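Side-chain contacts in paternally-expressed GENE 3 protein (Homo sapiens, PDB 4BHX), which induces apoptosis together with SIAH1A, mediates between p53 and BAX after DNA damage, and pairs with partners through its SCAN domain, the part described here: residues A[17-20]-A[21-24]; A[34-38]-A[39-43]; A[53-56]-A[57-61]; A[61-64]-A[65-68]; A[79-82]-A[83-87]. All blocks are in the same frame, centred on the assembly; numbering follows the deposited sequence.

Interaction 1. Residues A[17-20]-A[21-24]. With EDO (1,2-ethanediol), chain I.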
# COMPACT_ATOMS: atom_id res chain seq x y z
N ILE A 17 -5.43 8.43 13.06
CA ILE A 17 -6.75 8.63 13.68
C ILE A 17 -7.06 10.12 13.78
O ILE A 17 -6.17 10.95 13.90
CB ILE A 17 -6.74 8.07 15.12
CG1 ILE A 17 -6.37 6.60 15.12
CG2 ILE A 17 -8.06 8.25 15.85
CD1 ILE A 17 -7.15 5.76 14.18
N TYR A 18 -8.34 10.45 13.77
CA TYR A 18 -8.77 11.81 13.92
C TYR A 18 -8.72 12.17 15.43
O TYR A 18 -9.42 11.55 16.24
CB TYR A 18 -10.22 11.95 13.39
CG TYR A 18 -10.63 13.35 13.33
CD1 TYR A 18 -10.30 14.11 12.26
CD2 TYR A 18 -11.28 13.96 14.41
CE1 TYR A 18 -10.64 15.45 12.21
CE2 TYR A 18 -11.58 15.29 14.40
CZ TYR A 18 -11.27 16.02 13.26
OH TYR A 18 -11.63 17.29 13.17
N VAL A 19 -7.93 13.18 15.78
CA VAL A 19 -7.77 13.64 17.15
C VAL A 19 -8.39 15.08 17.18
O VAL A 19 -7.90 16.02 16.56
CB VAL A 19 -6.27 13.64 17.57
CG1 VAL A 19 -6.10 14.14 18.99
CG2 VAL A 19 -5.62 12.24 17.43
N GLU A 20 -9.52 15.19 17.84
CA GLU A 20 -10.24 16.48 17.97
C GLU A 20 -9.33 17.62 18.45
O GLU A 20 -9.42 18.75 17.96
CB GLU A 20 -11.44 16.35 18.92
CG GLU A 20 -12.44 15.29 18.47
CD GLU A 20 -13.80 15.35 19.17
OE1 GLU A 20 -14.69 16.12 18.73
OE2 GLU A 20 -14.01 14.60 20.15
N PHE A 21 -8.45 17.35 19.38
CA PHE A 21 -7.58 18.44 19.89
C PHE A 21 -6.71 19.05 18.77
O PHE A 21 -6.34 20.24 18.78
CB PHE A 21 -6.78 17.88 21.09
CG PHE A 21 -5.49 18.57 21.37
CD1 PHE A 21 -5.45 19.85 21.92
CD2 PHE A 21 -4.29 17.90 21.17
CE1 PHE A 21 -4.24 20.47 22.22
CE2 PHE A 21 -3.09 18.52 21.45
CZ PHE A 21 -3.06 19.80 21.98
N VAL A 22 -6.42 18.22 17.77
CA VAL A 22 -5.54 18.59 16.65
C VAL A 22 -6.40 19.34 15.65
O VAL A 22 -6.04 20.40 15.14
CB VAL A 22 -4.94 17.31 16.06
CG1 VAL A 22 -4.35 17.54 14.68
CG2 VAL A 22 -3.92 16.76 17.05
N GLY A 23 -7.55 18.74 15.37
CA GLY A 23 -8.53 19.35 14.53
C GLY A 23 -8.35 19.11 13.04
O GLY A 23 -7.34 18.54 12.60
N PRO A 24 -9.29 19.61 12.25
CA PRO A 24 -9.41 19.28 10.84
C PRO A 24 -8.33 19.76 9.90
O PRO A 24 -7.91 18.99 9.01
CB PRO A 24 -10.76 19.88 10.43
CG PRO A 24 -11.39 20.39 11.69
CD PRO A 24 -10.30 20.61 12.66
C1 EDO I . -3.07 22.05 18.57
O1 EDO I . -4.08 22.48 17.63
C2 EDO I . -2.65 20.62 18.28
O2 EDO I . -1.31 20.54 17.77
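A single helical turn, a type I beta turn overlapped by an alpha turn, closes the loop between helix 6-15 and helix 24-39 where Val-19 meets Val-22 and Gly-23. The carbonyl oxygen of Val-19 accepts two backbone bonds: one from Val-22 N at 2.9 Å, which makes the beta turn, and a straighter one from Gly-23 N at 3.0 Å (174°), which makes the alpha turn. The side chains of the valines that begin and end the beta turn touch, Val-19 CG1 lying 3.9 Å from Val-22 CG2; short branched side chains can meet across so tight a turn. Gly-23 is the N-cap of helix 24-39, and its carbonyl is bonded to the hydroxyl of Thr-27, one turn into the helix. Its positive phi of 86° would press a CB against the preceding carbonyl, a constraint that does not apply to glycine. Pro-24 follows; first-turn N-H groups have no helical carbonyl to bond, so proline, lacking an N-H, gives up no helical bond. With CG anti to the backbone N (chi1 -171°), Tyr-18 carries its phenol toward that ring, and OH comes to 3.4 Å from Pro-24 CG. The same hydroxyl has a weak hydrogen bond to a diethylene glycol molecule. Phe-21 turns outward, and C2 of an ethanediol, probably from the crystallisation liquor, sits 3.7 Å above one face of its ring.

Interaction 2. Residues A[34-38]-A[39-43]. With EDO (1,2-ethanediol), chain L.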
# COMPACT_ATOMS: atom_id res chain seq x y z
N LEU A 34 1.84 12.22 4.84
CA LEU A 34 1.96 10.77 4.87
C LEU A 34 1.74 10.14 3.52
O LEU A 34 2.50 9.26 3.11
CB LEU A 34 1.05 10.13 5.92
CG LEU A 34 1.36 10.55 7.37
CD1 LEU A 34 0.20 10.16 8.29
CD2 LEU A 34 2.69 9.94 7.83
N CYS A 35 0.72 10.59 2.79
CA CYS A 35 0.40 9.96 1.48
C CYS A 35 1.49 10.26 0.49
O CYS A 35 1.84 9.43 -0.35
CB CYS A 35 -0.91 10.53 0.96
SG CYS A 35 -1.57 9.69 -0.49
N LEU A 36 2.01 11.49 0.53
CA LEU A 36 3.15 11.85 -0.37
C LEU A 36 4.47 11.08 -0.09
O LEU A 36 5.21 10.73 -1.02
CB LEU A 36 3.40 13.34 -0.28
CG LEU A 36 2.35 14.34 -0.79
CD1 LEU A 36 2.68 15.82 -0.50
CD2 LEU A 36 2.18 14.11 -2.23
N ASP A 37 4.74 10.81 1.19
CA ASP A 37 5.90 10.02 1.61
C ASP A 37 5.71 8.54 1.33
O ASP A 37 6.66 7.83 1.14
CB ASP A 37 6.22 10.26 3.10
CG ASP A 37 6.93 11.62 3.34
OD1 ASP A 37 7.68 12.08 2.44
OD2 ASP A 37 6.67 12.23 4.36
N TRP A 38 4.46 8.08 1.17
CA TRP A 38 4.23 6.76 0.67
C TRP A 38 4.38 6.71 -0.84
O TRP A 38 5.15 5.88 -1.38
CB TRP A 38 2.80 6.29 1.09
CG TRP A 38 2.31 5.07 0.38
CD1 TRP A 38 3.03 3.96 -0.03
CD2 TRP A 38 0.92 4.78 0.09
NE1 TRP A 38 2.14 3.02 -0.62
CE2 TRP A 38 0.86 3.52 -0.56
CE3 TRP A 38 -0.29 5.47 0.34
CZ2 TRP A 38 -0.34 2.96 -0.96
CZ3 TRP A 38 -1.47 4.91 -0.11
CH2 TRP A 38 -1.50 3.67 -0.73
N LEU A 39 3.65 7.56 -1.57
CA LEU A 39 3.53 7.34 -3.00
C LEU A 39 4.64 8.02 -3.82
O LEU A 39 4.87 7.64 -4.94
CB LEU A 39 2.13 7.79 -3.45
CG LEU A 39 1.00 6.89 -2.99
CD1 LEU A 39 -0.33 7.48 -3.39
CD2 LEU A 39 1.13 5.50 -3.63
N GLN A 40 5.33 9.00 -3.22
CA GLN A 40 6.45 9.77 -3.85
C GLN A 40 6.17 10.15 -5.30
O GLN A 40 6.89 9.73 -6.21
CB GLN A 40 7.76 8.95 -3.78
CG GLN A 40 8.12 8.47 -2.38
CD GLN A 40 9.48 7.80 -2.28
OE1 GLN A 40 9.62 6.59 -2.41
NE2 GLN A 40 10.47 8.60 -2.03
N PRO A 41 5.09 10.89 -5.55
CA PRO A 41 4.68 11.15 -6.92
C PRO A 41 5.76 11.80 -7.78
O PRO A 41 5.70 11.69 -8.98
CB PRO A 41 3.47 12.14 -6.78
CG PRO A 41 3.67 12.76 -5.40
CD PRO A 41 4.27 11.63 -4.57
N GLU A 42 6.69 12.51 -7.16
CA GLU A 42 7.84 13.11 -7.88
C GLU A 42 8.77 12.08 -8.53
O GLU A 42 9.57 12.41 -9.41
CB GLU A 42 8.64 14.01 -6.93
CG GLU A 42 9.51 13.24 -5.91
CD GLU A 42 8.84 12.89 -4.55
OE1 GLU A 42 7.61 13.03 -4.35
OE2 GLU A 42 9.60 12.52 -3.63
N THR A 43 8.65 10.83 -8.12
CA THR A 43 9.42 9.70 -8.70
C THR A 43 8.65 8.74 -9.65
O THR A 43 9.24 7.78 -10.19
CB THR A 43 10.05 8.83 -7.58
OG1 THR A 43 9.04 8.09 -6.90
CG2 THR A 43 10.78 9.69 -6.55
C1 EDO L . 7.21 11.47 -14.70
O1 EDO L . 6.84 12.21 -15.88
C2 EDO L . 7.71 12.42 -13.63
O2 EDO L . 8.01 11.71 -12.43
O HOH W 1 7.78 12.25 -1.02
O HOH W 2 7.36 5.22 -2.88
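Leu-39 N bonds to Cys-35 O at 2.9 Å and Gln-40 N to Leu-36 O at 2.8 Å, after which the backbone of Gln-40 turns left-handed (phi 42°) and the helix stops. Leu-39 runs alongside the indole of Trp-38, its CG anti to its carbonyl carbon (chi1 -71°), which puts the fork against the ring. Methyl CD2 of Leu-39 sits over the flat face that tryptophan offers, 3.8 Å from the centroid of the six-membered ring and 17° off its normal, a CH-pi contact. The other methyl, CD1, reaches Cys-35 SG at 3.9 Å, so the forked leucine fills two places at once. Trp-38 also stacks with the ring of His-10, and its NE1 is bonded to a diethylene glycol molecule. Further along, Leu-36 CD2 meets Pro-41 CG at 3.8 Å, the side chains nearly perpendicular. A water donates to both Trp-38 O and Gln-40 OE1. Past the stop, Gln-40 O is gripped by Thr-43 N and, in the carbonyl plane, by Thr-43 OG1 at 2.8 Å, a second donor that threonine's hydroxyl supplies. A left-handed residue followed at once by proline is a classic helix C-terminal stop, here ending helix 24-39 of the SCAN domain.

Interaction 3. Residues A[53-56]-A[57-61]. With EDO (1,2-ethanediol), chain G.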
# COMPACT_ATOMS: atom_id res chain seq x y z
N LEU A 53 -2.15 1.38 -6.24
CA LEU A 53 -3.46 1.35 -5.59
C LEU A 53 -4.17 0.04 -5.90
O LEU A 53 -4.84 -0.54 -5.03
CB LEU A 53 -4.32 2.48 -6.14
CG LEU A 53 -3.70 3.82 -5.91
CD1 LEU A 53 -4.47 4.94 -6.59
CD2 LEU A 53 -3.64 4.02 -4.42
N VAL A 54 -4.05 -0.43 -7.12
CA VAL A 54 -4.60 -1.71 -7.51
C VAL A 54 -3.92 -2.84 -6.69
O VAL A 54 -4.59 -3.71 -6.12
CB VAL A 54 -4.46 -1.97 -9.01
CG1 VAL A 54 -4.79 -3.41 -9.39
CG2 VAL A 54 -5.31 -1.02 -9.81
N LEU A 55 -2.59 -2.80 -6.61
CA LEU A 55 -1.88 -3.77 -5.77
C LEU A 55 -2.33 -3.75 -4.29
O LEU A 55 -2.60 -4.85 -3.74
CB LEU A 55 -0.37 -3.59 -5.91
CG LEU A 55 0.45 -4.58 -5.01
CD1 LEU A 55 0.25 -5.99 -5.51
CD2 LEU A 55 1.89 -4.09 -5.04
N GLU A 56 -2.51 -2.55 -3.70
CA GLU A 56 -2.94 -2.39 -2.34
C GLU A 56 -4.28 -3.08 -2.11
O GLU A 56 -4.46 -3.86 -1.14
CB GLU A 56 -3.08 -0.94 -1.93
CG GLU A 56 -3.52 -0.78 -0.49
CD GLU A 56 -3.86 0.62 -0.07
OE1 GLU A 56 -4.27 1.51 -0.92
OE2 GLU A 56 -3.62 0.90 1.13
N GLN A 57 -5.21 -2.84 -3.03
CA GLN A 57 -6.56 -3.45 -2.95
C GLN A 57 -6.51 -4.97 -3.15
O GLN A 57 -7.06 -5.72 -2.36
CB GLN A 57 -7.54 -2.72 -3.89
CG GLN A 57 -8.96 -3.29 -3.77
CD GLN A 57 -9.58 -3.06 -2.43
OE1 GLN A 57 -9.28 -2.08 -1.73
NE2 GLN A 57 -10.44 -3.97 -2.04
N TYR A 58 -5.74 -5.44 -4.14
CA TYR A 58 -5.58 -6.85 -4.43
C TYR A 58 -5.07 -7.62 -3.22
O TYR A 58 -5.66 -8.67 -2.87
CB TYR A 58 -4.69 -7.12 -5.65
CG TYR A 58 -5.02 -8.39 -6.48
CD1 TYR A 58 -5.51 -9.57 -5.88
CD2 TYR A 58 -4.77 -8.41 -7.85
CE1 TYR A 58 -5.81 -10.70 -6.64
CE2 TYR A 58 -5.11 -9.50 -8.63
CZ TYR A 58 -5.59 -10.66 -8.01
OH TYR A 58 -5.90 -11.73 -8.80
N LEU A 59 -4.05 -7.07 -2.55
CA LEU A 59 -3.46 -7.71 -1.38
C LEU A 59 -4.51 -7.92 -0.26
O LEU A 59 -4.49 -8.95 0.45
CB LEU A 59 -2.26 -6.92 -0.88
CG LEU A 59 -1.06 -6.99 -1.86
CD1 LEU A 59 0.01 -6.08 -1.27
CD2 LEU A 59 -0.56 -8.44 -2.07
N THR A 60 -5.48 -7.01 -0.14
CA THR A 60 -6.49 -7.18 0.86
C THR A 60 -7.54 -8.26 0.53
O THR A 60 -8.17 -8.77 1.42
CB THR A 60 -7.21 -5.85 1.18
OG1 THR A 60 -8.14 -5.56 0.14
CG2 THR A 60 -6.24 -4.77 1.34
N ILE A 61 -7.81 -8.56 -0.73
CA ILE A 61 -8.84 -9.48 -1.07
C ILE A 61 -8.35 -10.93 -1.27
O ILE A 61 -9.14 -11.79 -1.57
CB ILE A 61 -9.70 -9.01 -2.26
CG1 ILE A 61 -8.97 -9.04 -3.59
CG2 ILE A 61 -10.24 -7.63 -1.91
CD1 ILE A 61 -9.84 -8.93 -4.80
C1 EDO G . -2.18 -8.37 2.79
O1 EDO G . -1.12 -7.39 2.81
C2 EDO G . -1.76 -9.78 2.41
O2 EDO G . -2.64 -10.23 1.37
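Leu-55, Glu-56 and Gln-57 carry most of this contact, which spans two turns of helix 46-61. Leu-55 meets Leu-59 one turn on, CD1 of the first lying 4.0 Å from CG of the second as the side chains meet at a slant. With CG anti to the backbone N (chi1 179°), Leu-55 brings its branch point toward the later turn, while Leu-59 CG also rests 3.2 Å from Leu-55 O. Both leucines touch helix 78-85, Leu-55 at Cys-78 and Leu-59 at Leu-81, so apolar branched residues suit this side. Glu-56 stands extended beyond CG, its CB and CG beside the N-H of Gln-57. Its carboxylate is taken up by helix 6-15: OE1 makes a salt bridge to Arg-14 NH2, and OE2 a hydrogen bond with His-10 NE2. An acidic group is thus matched by basic neighbours. At the other end of the residue, Glu-56 O receives a weak bond from Thr-60 N at 3.5 Å and has Thr-60 CG2 3.2 Å away. Gln-57 donates its backbone N to Leu-53 O at 3.1 Å, and its OE1 is bonded to a diethylene glycol molecule. Its own carbonyl accepts Thr-60 OG1 at 2.7 Å, in the carbonyl plane on a lone pair, so the threonine hydroxyl is satisfied inside the helix. Apolar residues toward one neighbour and a charged one toward another are consistent with a helix that lies between helix 6-15 and helix 78-85 in the all-helical SCAN fold.

Interaction 4. Residues A[61-64]-A[65-68]. With EDO (1,2-ethanediol), chain J.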
# COMPACT_ATOMS: atom_id res chain seq x y z
N ILE A 61 -7.81 -8.56 -0.73
CA ILE A 61 -8.84 -9.48 -1.07
C ILE A 61 -8.35 -10.93 -1.27
O ILE A 61 -9.14 -11.79 -1.57
CB ILE A 61 -9.70 -9.01 -2.26
CG1 ILE A 61 -8.97 -9.04 -3.59
CG2 ILE A 61 -10.24 -7.63 -1.91
CD1 ILE A 61 -9.84 -8.93 -4.80
N ILE A 62 -7.04 -11.16 -1.10
CA ILE A 62 -6.47 -12.53 -1.26
C ILE A 62 -7.19 -13.50 -0.32
O ILE A 62 -7.30 -13.22 0.86
CB ILE A 62 -4.93 -12.54 -0.91
CG1 ILE A 62 -4.15 -11.62 -1.82
CG2 ILE A 62 -4.30 -13.94 -0.97
CD1 ILE A 62 -4.59 -11.75 -3.27
N PRO A 63 -7.55 -14.68 -0.81
CA PRO A 63 -8.12 -15.64 0.15
C PRO A 63 -7.24 -15.79 1.37
O PRO A 63 -5.99 -15.86 1.27
CB PRO A 63 -8.21 -16.94 -0.67
CG PRO A 63 -8.35 -16.50 -2.06
CD PRO A 63 -7.51 -15.24 -2.16
N GLU A 64 -7.88 -15.79 2.53
CA GLU A 64 -7.21 -15.83 3.77
C GLU A 64 -6.11 -16.92 3.90
O GLU A 64 -5.08 -16.66 4.45
CB GLU A 64 -8.21 -16.00 4.87
CG GLU A 64 -7.67 -15.49 6.19
CD GLU A 64 -7.56 -13.99 6.19
OE1 GLU A 64 -8.15 -13.34 5.32
OE2 GLU A 64 -6.91 -13.47 7.06
N LYS A 65 -6.37 -18.13 3.42
CA LYS A 65 -5.38 -19.26 3.45
C LYS A 65 -4.09 -18.99 2.63
O LYS A 65 -3.01 -19.51 2.93
CB LYS A 65 -6.06 -20.53 2.95
CG LYS A 65 -6.43 -20.45 1.47
CD LYS A 65 -7.13 -21.69 0.93
CE LYS A 65 -7.08 -21.69 -0.58
NZ LYS A 65 -8.35 -22.22 -1.16
N LEU A 66 -4.18 -18.11 1.66
CA LEU A 66 -3.03 -17.68 0.88
C LEU A 66 -2.29 -16.44 1.42
O LEU A 66 -1.16 -16.18 1.01
CB LEU A 66 -3.43 -17.43 -0.57
CG LEU A 66 -4.31 -18.45 -1.31
CD1 LEU A 66 -4.39 -18.12 -2.78
CD2 LEU A 66 -3.79 -19.86 -1.16
N LYS A 67 -2.87 -15.67 2.33
CA LYS A 67 -2.21 -14.46 2.79
C LYS A 67 -0.84 -14.63 3.41
O LYS A 67 0.04 -13.87 3.09
CB LYS A 67 -3.11 -13.64 3.70
CG LYS A 67 -4.24 -12.96 2.92
CD LYS A 67 -4.96 -11.90 3.77
CE LYS A 67 -6.01 -11.24 2.86
NZ LYS A 67 -6.64 -10.08 3.47
N PRO A 68 -0.64 -15.63 4.28
CA PRO A 68 0.74 -15.78 4.79
C PRO A 68 1.78 -16.06 3.69
O PRO A 68 2.88 -15.57 3.74
CB PRO A 68 0.62 -16.96 5.77
CG PRO A 68 -0.86 -17.00 6.14
CD PRO A 68 -1.55 -16.64 4.86
C1 EDO J . 4.53 -15.29 6.92
O1 EDO J . 3.46 -15.52 6.03
C2 EDO J . 5.19 -14.04 6.38
O2 EDO J . 6.55 -14.08 6.80
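Pro-63 O faces the N-H groups of Leu-66 and Lys-67 in a run of two overlapping type I beta turns that leads into helix 67-73. The bond from Leu-66 N is 2.9 Å long, whereas that from Lys-67 N, 3.3 Å, is weak. Lys-67 N finds a better acceptor in Glu-64 O at 3.2 Å. Pro-68 has no N-H to place, and its CD lies against Glu-64 O at 3.6 Å. With CG anti to the carbonyl carbon (chi1 -73°) and the chain extended beyond it, the side chain of Lys-67 runs back alongside the preceding turn. On the way CE passes 3.1 Å from Ile-62 O, and CG packs on Ile-62 CB. The ammonium then bonds to Thr-60 O near the end of helix 46-61. Glu-64 OE1 is 4.0 Å from Lys-67 NZ, beyond a salt bridge, so any attraction is probably weaker than in one. Among the apolar groups, Ile-62 CG2 meets Leu-66 CB at 3.6 Å, and both residues pack on Leu-85 of helix 78-85. Lysine suits its place by combining a long apolar stem with a donor that reaches a distant carbonyl. Its charge, near the carboxylate and two backbone oxygens, would probably be favoured here, tying the start of one helix to the end of another.

Interaction 5. Residues A[79-82]-A[83-87]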
# COMPACT_ATOMS: atom_id res chain seq x y z
N GLU A 79 1.43 -8.05 -11.48
CA GLU A 79 1.71 -9.10 -12.42
C GLU A 79 2.30 -10.30 -11.74
O GLU A 79 1.96 -11.44 -12.02
CB GLU A 79 2.66 -8.56 -13.49
CG GLU A 79 1.88 -8.30 -14.74
CD GLU A 79 1.52 -9.61 -15.38
OE1 GLU A 79 2.35 -10.54 -15.26
OE2 GLU A 79 0.42 -9.71 -15.97
N LYS A 80 3.21 -10.00 -10.87
CA LYS A 80 3.87 -10.96 -10.10
C LYS A 80 2.79 -11.74 -9.36
O LYS A 80 2.62 -12.95 -9.59
CB LYS A 80 4.72 -10.21 -9.16
CG LYS A 80 5.82 -10.97 -8.52
CD LYS A 80 7.05 -10.06 -8.50
CE LYS A 80 8.21 -10.68 -7.73
NZ LYS A 80 8.73 -9.80 -6.65
N LEU A 81 2.02 -11.00 -8.55
CA LEU A 81 0.99 -11.55 -7.67
C LEU A 81 0.09 -12.49 -8.44
O LEU A 81 -0.21 -13.57 -7.95
CB LEU A 81 0.17 -10.38 -7.01
CG LEU A 81 -1.00 -10.70 -6.07
CD1 LEU A 81 -0.55 -11.54 -4.90
CD2 LEU A 81 -1.75 -9.45 -5.56
N VAL A 82 -0.32 -12.09 -9.63
CA VAL A 82 -1.19 -12.88 -10.47
C VAL A 82 -0.56 -14.19 -10.94
O VAL A 82 -1.23 -15.23 -11.03
CB VAL A 82 -1.60 -12.12 -11.74
CG1 VAL A 82 -2.08 -13.09 -12.82
CG2 VAL A 82 -2.71 -11.13 -11.42
N THR A 83 0.73 -14.15 -11.25
CA THR A 83 1.39 -15.36 -11.79
C THR A 83 1.66 -16.30 -10.62
O THR A 83 1.45 -17.53 -10.71
CB THR A 83 2.68 -15.03 -12.54
OG1 THR A 83 3.60 -14.32 -11.69
CG2 THR A 83 2.33 -14.21 -13.78
N LEU A 84 1.99 -15.68 -9.51
CA LEU A 84 2.09 -16.41 -8.29
C LEU A 84 0.76 -17.11 -7.93
O LEU A 84 0.72 -18.33 -7.70
CB LEU A 84 2.56 -15.47 -7.22
CG LEU A 84 2.72 -16.05 -5.86
CD1 LEU A 84 3.85 -17.08 -5.88
CD2 LEU A 84 2.99 -14.92 -4.90
N LEU A 85 -0.36 -16.39 -7.91
CA LEU A 85 -1.60 -17.04 -7.56
C LEU A 85 -1.98 -18.05 -8.65
O LEU A 85 -2.69 -19.00 -8.41
CB LEU A 85 -2.72 -16.02 -7.32
CG LEU A 85 -2.45 -14.92 -6.26
CD1 LEU A 85 -3.32 -13.70 -6.57
CD2 LEU A 85 -2.67 -15.34 -4.82
N GLU A 86 -1.52 -17.85 -9.87
CA GLU A 86 -1.75 -18.85 -10.90
C GLU A 86 -1.03 -20.20 -10.54
O GLU A 86 -1.36 -21.22 -11.14
CB GLU A 86 -1.36 -18.27 -12.29
CG GLU A 86 -2.41 -17.35 -12.89
CD GLU A 86 -2.02 -16.67 -14.21
OE1 GLU A 86 -0.84 -16.30 -14.43
OE2 GLU A 86 -2.93 -16.43 -15.03
N ASN A 87 -0.13 -20.21 -9.53
CA ASN A 87 0.62 -21.43 -9.11
C ASN A 87 0.77 -21.79 -7.58
O ASN A 87 1.63 -22.61 -7.22
CB ASN A 87 2.03 -21.42 -9.80
CG ASN A 87 3.10 -20.61 -9.03
OD1 ASN A 87 4.00 -20.05 -9.64
ND2 ASN A 87 3.02 -20.58 -7.72
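Lys-80 O is gripped by Leu-84 N at 2.8 Å and by the hydroxyl of Thr-83, OG1, at 2.7 Å, with a further weak bond from Thr-83 N. The Leu-84 bond is nearly straight (176°), while the hydroxyl comes in the carbonyl plane, on a lone pair. Thr-83 achieves this because OG1 takes the crowded position between the backbone N and the carbonyl carbon (chi1 57°), where it looks back to the previous turn. Its methyl CG2 then lies 3.3 Å from Glu-79 O, the acceptor of the regular bond from Thr-83 N. Threonine is therefore well placed on this outer side of helix 78-85, sending its hydroxyl to the helix's own backbone. On the inner side Leu-81 and Leu-85 meet obliquely, Leu-81 CG lying 3.8 Å from Leu-85 CD1. Both also pack on Tyr-58 of helix 46-61 and on Val-70 of helix 67-73, and their branched ends fit between those helices. Val-82 and Glu-86 form a second pair, one turn apart: Val-82 O takes Glu-86 N at 2.9 Å, and Val-82 CG1 lies 3.8 Å from Glu-86 OE1, so the valine methyl brushes the carboxylate rather than bonding to it. The ammonium of Lys-80 leaves the contact for a salt bridge to Glu-76. The chemistry implies a two-sided helix, whose Thr-83 hydroxyl is satisfied by its own backbone and whose Lys-80 is paired with Glu-76, while Leu-81 and Leu-85 pack on the neighbouring helices.

The five contacts follow one another along a single SCAN domain. Interactions 3, 4 and 5 form a cluster, with centres 12 to 13 Å apart. Interactions 3 and 4 share Ile-61, and Thr-60 and Lys-67 join them by a polar link. Leu-81 reaches interaction 3 at Tyr-58 and Leu-59, while Leu-85 reaches interaction 4 at Ile-62 and Leu-66, so the leucines of 79-87 complete the cluster. Interaction 2 borders interaction 3, where Trp-38 packs on Glu-56 and Leu-53. Interaction 1 stands apart, its centre about 23 Å from that of interaction 2 and 41 Å from that of interaction 5, touching none of the others.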